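Local structure of uncharacterized protein (Neisseria meningitidis serogroup B, 3OI8) at residues M44-M50 against T145-V149; H71-V76 against G86-A90; A112-E117 against A136-D140. The protein probably plays a role in magnesium and cobalt ion transport, and this piece of it contains a pair of CBS domains that binds adenosine. One frame throughout, in Å; residues are numbered along the deposited sequence.

Contact 1: residues M44-M50 against T145-V149. With ADN (adenosine), chain C.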
# COMPACT_ATOMS: atom_id res chain seq x y z
N MSE A 44 5.60 -1.46 -14.22
CA MSE A 44 4.24 -1.55 -14.74
C MSE A 44 3.84 -2.96 -15.19
O MSE A 44 4.68 -3.81 -15.49
CB MSE A 44 4.04 -0.57 -15.89
CG MSE A 44 4.87 -0.90 -17.11
SE MSE A 44 4.32 0.20 -18.62
CE MSE A 44 5.90 -0.03 -19.74
N ILE A 45 2.53 -3.18 -15.22
CA ILE A 45 1.95 -4.36 -15.85
C ILE A 45 1.55 -3.98 -17.27
O ILE A 45 0.81 -3.03 -17.48
CB ILE A 45 0.71 -4.82 -15.08
CG1 ILE A 45 1.11 -5.18 -13.65
CG2 ILE A 45 0.02 -5.99 -15.80
CD1 ILE A 45 -0.06 -5.32 -12.71
N THR A 46 2.05 -4.72 -18.26
CA THR A 46 1.87 -4.31 -19.65
C THR A 46 0.41 -4.45 -20.09
O THR A 46 -0.31 -5.30 -19.56
CB THR A 46 2.76 -5.13 -20.60
OG1 THR A 46 2.73 -4.54 -21.90
CG2 THR A 46 2.27 -6.58 -20.67
N ARG A 47 -0.01 -3.64 -21.06
CA ARG A 47 -1.42 -3.60 -21.52
C ARG A 47 -2.04 -4.97 -21.75
O ARG A 47 -3.10 -5.29 -21.20
CB ARG A 47 -1.55 -2.78 -22.80
CG ARG A 47 -2.97 -2.70 -23.36
CD ARG A 47 -2.96 -2.08 -24.76
NE ARG A 47 -2.19 -2.87 -25.73
CZ ARG A 47 -0.93 -2.61 -26.09
NH1 ARG A 47 -0.28 -1.58 -25.57
NH2 ARG A 47 -0.31 -3.38 -26.99
N SER A 48 -1.40 -5.79 -22.57
CA SER A 48 -1.98 -7.08 -22.92
C SER A 48 -2.17 -8.01 -21.72
O SER A 48 -2.78 -9.06 -21.84
CB SER A 48 -1.17 -7.76 -24.04
OG SER A 48 0.22 -7.62 -23.83
N ARG A 49 -1.67 -7.61 -20.55
CA ARG A 49 -1.77 -8.46 -19.35
C ARG A 49 -2.64 -7.88 -18.22
O ARG A 49 -2.82 -8.52 -17.18
CB ARG A 49 -0.37 -8.77 -18.80
CG ARG A 49 0.48 -9.59 -19.75
CD ARG A 49 1.86 -9.87 -19.17
NE ARG A 49 2.71 -10.56 -20.14
CZ ARG A 49 3.99 -10.88 -19.93
NH1 ARG A 49 4.57 -10.55 -18.78
NH2 ARG A 49 4.67 -11.50 -20.87
N MSE A 50 -3.15 -6.67 -18.40
CA MSE A 50 -3.98 -6.08 -17.35
C MSE A 50 -5.31 -6.81 -17.25
O MSE A 50 -5.86 -7.24 -18.26
CB MSE A 50 -4.30 -4.62 -17.68
CG MSE A 50 -3.12 -3.77 -18.01
SE MSE A 50 -3.79 -2.02 -18.44
CE MSE A 50 -4.88 -2.47 -19.99
N THR A 145 -2.77 3.15 -24.48
CA THR A 145 -2.50 2.53 -23.19
C THR A 145 -1.28 1.61 -23.28
O THR A 145 -1.24 0.73 -24.13
CB THR A 145 -3.71 1.68 -22.75
OG1 THR A 145 -4.83 2.54 -22.53
CG2 THR A 145 -3.43 0.91 -21.50
N SER A 146 -0.28 1.84 -22.43
CA SER A 146 0.91 0.98 -22.38
C SER A 146 0.76 -0.07 -21.29
O SER A 146 1.32 -1.15 -21.38
CB SER A 146 2.17 1.80 -22.08
OG SER A 146 2.36 2.82 -23.03
N GLY A 147 0.02 0.27 -20.24
CA GLY A 147 -0.22 -0.67 -19.16
C GLY A 147 -0.74 0.07 -17.95
O GLY A 147 -1.35 1.13 -18.07
N LEU A 148 -0.51 -0.50 -16.77
CA LEU A 148 -0.95 0.13 -15.53
C LEU A 148 0.17 -0.04 -14.51
O LEU A 148 1.08 -0.87 -14.72
CB LEU A 148 -2.28 -0.46 -15.04
CG LEU A 148 -2.35 -1.93 -14.60
CD1 LEU A 148 -1.74 -2.14 -13.22
CD2 LEU A 148 -3.81 -2.43 -14.60
N VAL A 149 0.14 0.75 -13.45
CA VAL A 149 1.14 0.65 -12.39
C VAL A 149 0.46 0.88 -11.05
O VAL A 149 -0.46 1.71 -10.94
CB VAL A 149 2.37 1.60 -12.64
CG1 VAL A 149 1.93 3.05 -12.78
CG2 VAL A 149 3.43 1.44 -11.53
O5' ADN C . -3.09 -8.03 -7.08
C5' ADN C . -1.90 -8.71 -6.78
C4' ADN C . -0.79 -8.31 -7.79
O4' ADN C . -1.31 -8.36 -9.16
C3' ADN C . -0.28 -6.88 -7.54
O3' ADN C . 0.95 -6.93 -6.87
C2' ADN C . -0.13 -6.27 -8.91
O2' ADN C . 1.19 -6.46 -9.38
C1' ADN C . -1.06 -7.08 -9.81
N9 ADN C . -2.33 -6.38 -10.04
C8 ADN C . -3.17 -5.62 -9.02
N7 ADN C . -4.40 -5.13 -9.73
C5 ADN C . -4.32 -5.59 -11.20
C6 ADN C . -5.28 -5.40 -12.41
N6 ADN C . -6.55 -4.70 -12.22
N1 ADN C . -4.93 -5.97 -13.71
C2 ADN C . -3.63 -6.75 -13.89
N3 ADN C . -2.69 -6.94 -12.70
C4 ADN C . -3.05 -6.36 -11.38
O HOH W 1 3.47 -2.14 -22.76

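Contact 2: residues H71-V76 against G86-A90. With ADN (adenosine), chain C.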
# COMPACT_ATOMS: atom_id res chain seq x y z
N HIS A 71 -7.81 -8.98 -7.30
CA HIS A 71 -7.23 -7.63 -7.27
C HIS A 71 -8.15 -6.69 -6.51
O HIS A 71 -9.35 -6.97 -6.34
CB HIS A 71 -7.00 -7.05 -8.67
CG HIS A 71 -6.15 -7.90 -9.57
ND1 HIS A 71 -4.89 -8.33 -9.21
CD2 HIS A 71 -6.37 -8.38 -10.82
CE1 HIS A 71 -4.38 -9.05 -10.20
NE2 HIS A 71 -5.26 -9.09 -11.18
N SER A 72 -7.61 -5.56 -6.08
CA SER A 72 -8.41 -4.56 -5.38
C SER A 72 -8.95 -3.46 -6.29
O SER A 72 -10.01 -2.89 -6.01
CB SER A 72 -7.59 -3.92 -4.25
OG SER A 72 -7.27 -4.89 -3.26
N ARG A 73 -8.22 -3.16 -7.37
CA ARG A 73 -8.60 -2.09 -8.30
C ARG A 73 -8.51 -2.57 -9.75
O ARG A 73 -7.63 -3.36 -10.07
CB ARG A 73 -7.70 -0.87 -8.10
CG ARG A 73 -8.16 0.02 -6.97
CD ARG A 73 -7.02 0.69 -6.27
NE ARG A 73 -6.15 -0.29 -5.65
CZ ARG A 73 -6.05 -0.49 -4.34
NH1 ARG A 73 -5.22 -1.42 -3.88
NH2 ARG A 73 -6.77 0.24 -3.49
N PHE A 74 -9.43 -2.10 -10.59
CA PHE A 74 -9.54 -2.54 -11.99
C PHE A 74 -9.83 -1.36 -12.92
O PHE A 74 -10.79 -0.61 -12.69
CB PHE A 74 -10.71 -3.53 -12.12
CG PHE A 74 -10.57 -4.75 -11.25
CD1 PHE A 74 -10.15 -5.95 -11.78
CD2 PHE A 74 -10.88 -4.69 -9.90
CE1 PHE A 74 -10.02 -7.09 -10.99
CE2 PHE A 74 -10.75 -5.81 -9.10
CZ PHE A 74 -10.32 -7.01 -9.64
N PRO A 75 -9.03 -1.21 -13.99
CA PRO A 75 -9.40 -0.26 -15.04
C PRO A 75 -10.73 -0.68 -15.64
O PRO A 75 -10.96 -1.88 -15.81
CB PRO A 75 -8.31 -0.47 -16.12
CG PRO A 75 -7.17 -1.14 -15.39
CD PRO A 75 -7.80 -1.96 -14.30
N VAL A 76 -11.58 0.27 -15.99
CA VAL A 76 -12.83 -0.06 -16.66
C VAL A 76 -12.72 0.48 -18.09
O VAL A 76 -12.34 1.64 -18.27
CB VAL A 76 -14.04 0.55 -15.95
CG1 VAL A 76 -15.32 0.37 -16.79
CG2 VAL A 76 -14.23 -0.10 -14.56
N GLY A 86 -12.08 4.75 -16.48
CA GLY A 86 -12.02 4.94 -15.05
C GLY A 86 -11.45 3.74 -14.33
O GLY A 86 -11.03 2.76 -14.95
N ILE A 87 -11.45 3.83 -13.00
CA ILE A 87 -10.98 2.76 -12.14
C ILE A 87 -12.12 2.35 -11.21
O ILE A 87 -12.79 3.21 -10.64
CB ILE A 87 -9.80 3.23 -11.24
CG1 ILE A 87 -8.71 3.94 -12.05
CG2 ILE A 87 -9.23 2.07 -10.44
CD1 ILE A 87 -8.05 3.09 -13.11
N LEU A 88 -12.36 1.05 -11.09
CA LEU A 88 -13.28 0.53 -10.09
C LEU A 88 -12.46 -0.07 -8.98
O LEU A 88 -11.56 -0.86 -9.24
CB LEU A 88 -14.17 -0.57 -10.65
CG LEU A 88 -14.90 -1.26 -9.48
CD1 LEU A 88 -16.11 -0.45 -9.01
CD2 LEU A 88 -15.30 -2.69 -9.78
N HIS A 89 -12.79 0.31 -7.75
CA HIS A 89 -12.24 -0.27 -6.52
C HIS A 89 -13.18 -1.37 -6.05
O HIS A 89 -14.36 -1.12 -5.82
CB HIS A 89 -12.14 0.81 -5.46
CG HIS A 89 -11.14 1.87 -5.80
ND1 HIS A 89 -10.25 2.38 -4.88
CD2 HIS A 89 -10.86 2.49 -6.97
CE1 HIS A 89 -9.48 3.28 -5.47
NE2 HIS A 89 -9.83 3.36 -6.74
N ALA A 90 -12.65 -2.58 -5.91
CA ALA A 90 -13.46 -3.75 -5.57
C ALA A 90 -14.44 -3.47 -4.42
O ALA A 90 -15.60 -3.88 -4.45
CB ALA A 90 -12.54 -4.93 -5.20
O5' ADN C . -3.09 -8.03 -7.08
C5' ADN C . -1.90 -8.71 -6.78
C4' ADN C . -0.79 -8.31 -7.79
O4' ADN C . -1.31 -8.36 -9.16
C3' ADN C . -0.28 -6.88 -7.54
O3' ADN C . 0.95 -6.93 -6.87
C2' ADN C . -0.13 -6.27 -8.91
O2' ADN C . 1.19 -6.46 -9.38
C1' ADN C . -1.06 -7.08 -9.81
N9 ADN C . -2.33 -6.38 -10.04
C8 ADN C . -3.17 -5.62 -9.02
N7 ADN C . -4.40 -5.13 -9.73
C5 ADN C . -4.32 -5.59 -11.20
C6 ADN C . -5.28 -5.40 -12.41
N6 ADN C . -6.55 -4.70 -12.22
N1 ADN C . -4.93 -5.97 -13.71
C2 ADN C . -3.63 -6.75 -13.89
N3 ADN C . -2.69 -6.94 -12.70
C4 ADN C . -3.05 -6.36 -11.38

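Contact 3: residues A112-E117 against A136-D140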
# COMPACT_ATOMS: atom_id res chain seq x y z
N ALA A 112 -9.51 7.88 -13.82
CA ALA A 112 -8.17 7.29 -13.90
C ALA A 112 -7.10 8.38 -13.88
O ALA A 112 -7.27 9.44 -14.48
CB ALA A 112 -8.04 6.48 -15.17
N VAL A 113 -6.00 8.12 -13.19
CA VAL A 113 -4.82 8.98 -13.27
C VAL A 113 -3.89 8.41 -14.34
O VAL A 113 -3.67 7.21 -14.39
CB VAL A 113 -4.11 9.07 -11.91
CG1 VAL A 113 -2.79 9.78 -12.05
CG2 VAL A 113 -5.00 9.78 -10.91
N PHE A 114 -3.41 9.27 -15.24
CA PHE A 114 -2.56 8.81 -16.34
C PHE A 114 -1.11 9.27 -16.15
O PHE A 114 -0.87 10.38 -15.67
CB PHE A 114 -3.10 9.32 -17.68
CG PHE A 114 -4.47 8.80 -18.02
CD1 PHE A 114 -4.62 7.54 -18.55
CD2 PHE A 114 -5.60 9.55 -17.77
CE1 PHE A 114 -5.89 7.04 -18.85
CE2 PHE A 114 -6.86 9.06 -18.06
CZ PHE A 114 -7.00 7.80 -18.60
N VAL A 115 -0.16 8.41 -16.49
CA VAL A 115 1.26 8.77 -16.40
C VAL A 115 2.02 8.16 -17.57
O VAL A 115 1.64 7.10 -18.06
CB VAL A 115 1.90 8.24 -15.10
CG1 VAL A 115 1.26 8.89 -13.86
CG2 VAL A 115 1.80 6.72 -15.03
N PRO A 116 3.12 8.82 -18.01
CA PRO A 116 4.00 8.31 -19.07
C PRO A 116 4.98 7.27 -18.53
O PRO A 116 5.21 7.22 -17.32
CB PRO A 116 4.79 9.54 -19.53
CG PRO A 116 4.53 10.62 -18.47
CD PRO A 116 3.64 10.06 -17.40
N GLU A 117 5.55 6.47 -19.41
CA GLU A 117 6.43 5.37 -19.01
C GLU A 117 7.74 5.87 -18.41
O GLU A 117 8.41 5.16 -17.66
CB GLU A 117 6.76 4.48 -20.23
CG GLU A 117 5.56 3.85 -20.93
CD GLU A 117 5.97 3.01 -22.14
OE1 GLU A 117 7.19 2.78 -22.32
OE2 GLU A 117 5.08 2.59 -22.91
N ALA A 136 -2.25 3.82 -11.38
CA ALA A 136 -2.28 4.76 -12.49
C ALA A 136 -2.27 3.97 -13.79
O ALA A 136 -1.83 2.82 -13.83
CB ALA A 136 -1.10 5.70 -12.44
N ILE A 137 -2.76 4.60 -14.85
CA ILE A 137 -2.74 3.99 -16.17
C ILE A 137 -1.55 4.59 -16.91
O ILE A 137 -1.39 5.82 -16.93
CB ILE A 137 -4.02 4.31 -16.94
CG1 ILE A 137 -5.26 3.81 -16.17
CG2 ILE A 137 -3.92 3.79 -18.38
CD1 ILE A 137 -5.30 2.31 -15.94
N VAL A 138 -0.71 3.74 -17.49
CA VAL A 138 0.47 4.20 -18.19
C VAL A 138 0.13 4.42 -19.66
O VAL A 138 -0.47 3.56 -20.30
CB VAL A 138 1.60 3.20 -18.03
CG1 VAL A 138 2.91 3.73 -18.67
CG2 VAL A 138 1.79 2.91 -16.54
N ILE A 139 0.50 5.60 -20.16
CA ILE A 139 0.18 6.02 -21.52
C ILE A 139 1.46 6.04 -22.37
O ILE A 139 2.50 6.48 -21.90
CB ILE A 139 -0.42 7.44 -21.51
CG1 ILE A 139 -1.75 7.45 -20.76
CG2 ILE A 139 -0.60 7.98 -22.92
CD1 ILE A 139 -2.77 6.47 -21.32
N ASP A 140 1.39 5.57 -23.61
CA ASP A 140 2.56 5.61 -24.48
C ASP A 140 2.70 7.01 -25.10
O ASP A 140 1.86 7.88 -24.87
CB ASP A 140 2.50 4.52 -25.56
CG ASP A 140 1.31 4.67 -26.51
OD1 ASP A 140 0.92 5.81 -26.82
OD2 ASP A 140 0.78 3.63 -26.96
O HOH W 2 5.08 7.39 -22.28

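Contact 1: residues M44-M50 against T145-V149
Met44, a selenomethionine, lays its CB 3.2 Å from Leu148 O and 4.2 Å from Val149 CB. Ile45 then forms the antiparallel hydrogen-bonded pair with Leu148: Ile45 N to Leu148 O is 2.8 Å and Leu148 N to Ile45 O is 2.9 Å. Ile45 CD1 meets Leu148 CD1 at 3.6 Å, and Ile45 CD1 lies 3.1 Å from N3 of adenosine. A short strand of the first CBS domain thus edges the sheet of the second, and the nucleoside sits beside the junction. At Thr46 the opposite residue is Gly147, part of a classic beta bulge in which Ser146 and Gly147 both face Val138. A CB on Gly147 would clash with Ile45 O. One water joins Thr46 OG1 and Ser146 O, 2.7 Å from each. Arg47 N donates to Ser146 O (2.8 Å), and Arg47 NH1 to Thr145 O (2.9 Å). After the 3-10 turn, Met50 CG packs 3.7 Å from Leu148 CD2, and Met50 CA is 3.5 Å from adenosine C2.

Contact 2: residues H71-V76 against G86-A90
The adenosine pocket of the CBS pair is lined here by segment 71-76, whose strand 73-77 is one arm of a beta hairpin in the first CBS domain. Strand 84-89 pairs with it as the other arm. The strands are antiparallel. Phe74 and Leu88 form a hydrogen-bonded pair, with Phe74 N to Leu88 O and Leu88 N to Phe74 O both 2.8 Å. Val76 N donates to Gly86 O at 2.8 Å. At the other end Ala90 N donates to Ser72 O at 2.7 Å. Phe74, Leu88 and Val76 point to one face, where Val76 CG2 meets Leu88 CB at 3.9 Å. Helices 59-69 and 105-108 pack on this side. Pro75 and Ile87 point to the other face and touch Ile137 of the second CBS domain. Arg73 and His89 share that face. Arg73 CG stands 3.6 Å from the centroid of the His89 ring, almost on the ring normal, in a CH-pi contact. The backbone of Arg73 reads the base: adenosine N6 donates to Arg73 O at 2.8 Å. His71 lies before the strand and serves the ligand too. Adenosine C4 lies over one face of the His71 ring, and His71 NE2 is hydrogen-bonded to Asn51 OD1. On the ribose side, His71 ND1 is hydrogen-bonded to adenosine O5' at 2.8 Å.

Contact 3: residues A112-E117 against A136-D140
This is the parallel strand pair of a beta-alpha-beta unit in the second CBS domain, with helix 121-130 linking strands 114-116 and 135-139. The backbone bonds alternate along the pair. Ile137 N donates to Val113 O at 2.8 Å, Val115 N to Ile137 O at 2.9 Å, and Ile139 N to Val115 O at 2.8 Å. The strand directions differ by 42°, so the pair is clearly twisted.

Phe114, Ile137 and Ile139 send their side chains to one face. The m rotamer of Phe114 puts Phe114 CD1 3.7 Å from Ile137 CB. The mm rotamer of Ile139 brings Ile139 CD1 3.5 Å from Phe114 CD1. Ile137, also mm, sets its CG1 4.0 Å from Ala112 CB. Ile137 and Ala112 pack on Ile87 of the first domain's hairpin, whereas Phe114 is exposed.

Val115 and Val138 point to the opposite face. With Val115 m and Val138 t, Val115 CG2 lies 4.1 Å from Val138 CG2. Val115 CG2 is also 4.0 Å from Ala136 CB. Val138 packs in turn on Val149 of the next strand.

The m chi1 of Glu117 puts Glu117 CG 3.5 Å from Val138 CG1, and the t chi2 extends the carboxylate. This group has two partners, Arg41 by a salt bridge and Ser146 by a hydrogen bond. The p rotamer of Asp140 goes with OD1 accepting from Tyr142 N and Gly144 N. Where the strands part, a water accepts from Glu117 N at 3.1 Å and donates to Ile139 O at 2.8 Å.

Contacts 1 and 3 belong to one sheet, where strands 145-150 and 135-139 are neighbours. Contact 2 is the hairpin of the other sheet and packs on both. Contacts 1 and 2 are largely buried and both touch adenosine. Contact 1 gives it mainly apolar surface; contact 2 gives it hydrogen bonds. Contact 3 is only partly buried and lies away from the ligand. Its Val115/Val138 face is buried, while the other face is mixed, with Ile137 buried and Phe114 and Pro116 exposed. Contact 1 is a short bulged edge helped by an arginine and a water, contact 2 a regular antiparallel pair, contact 3 a parallel pair with mostly apolar packing. Contact 1 bridges the two CBS domains, while contacts 2 and 3 each stay within one.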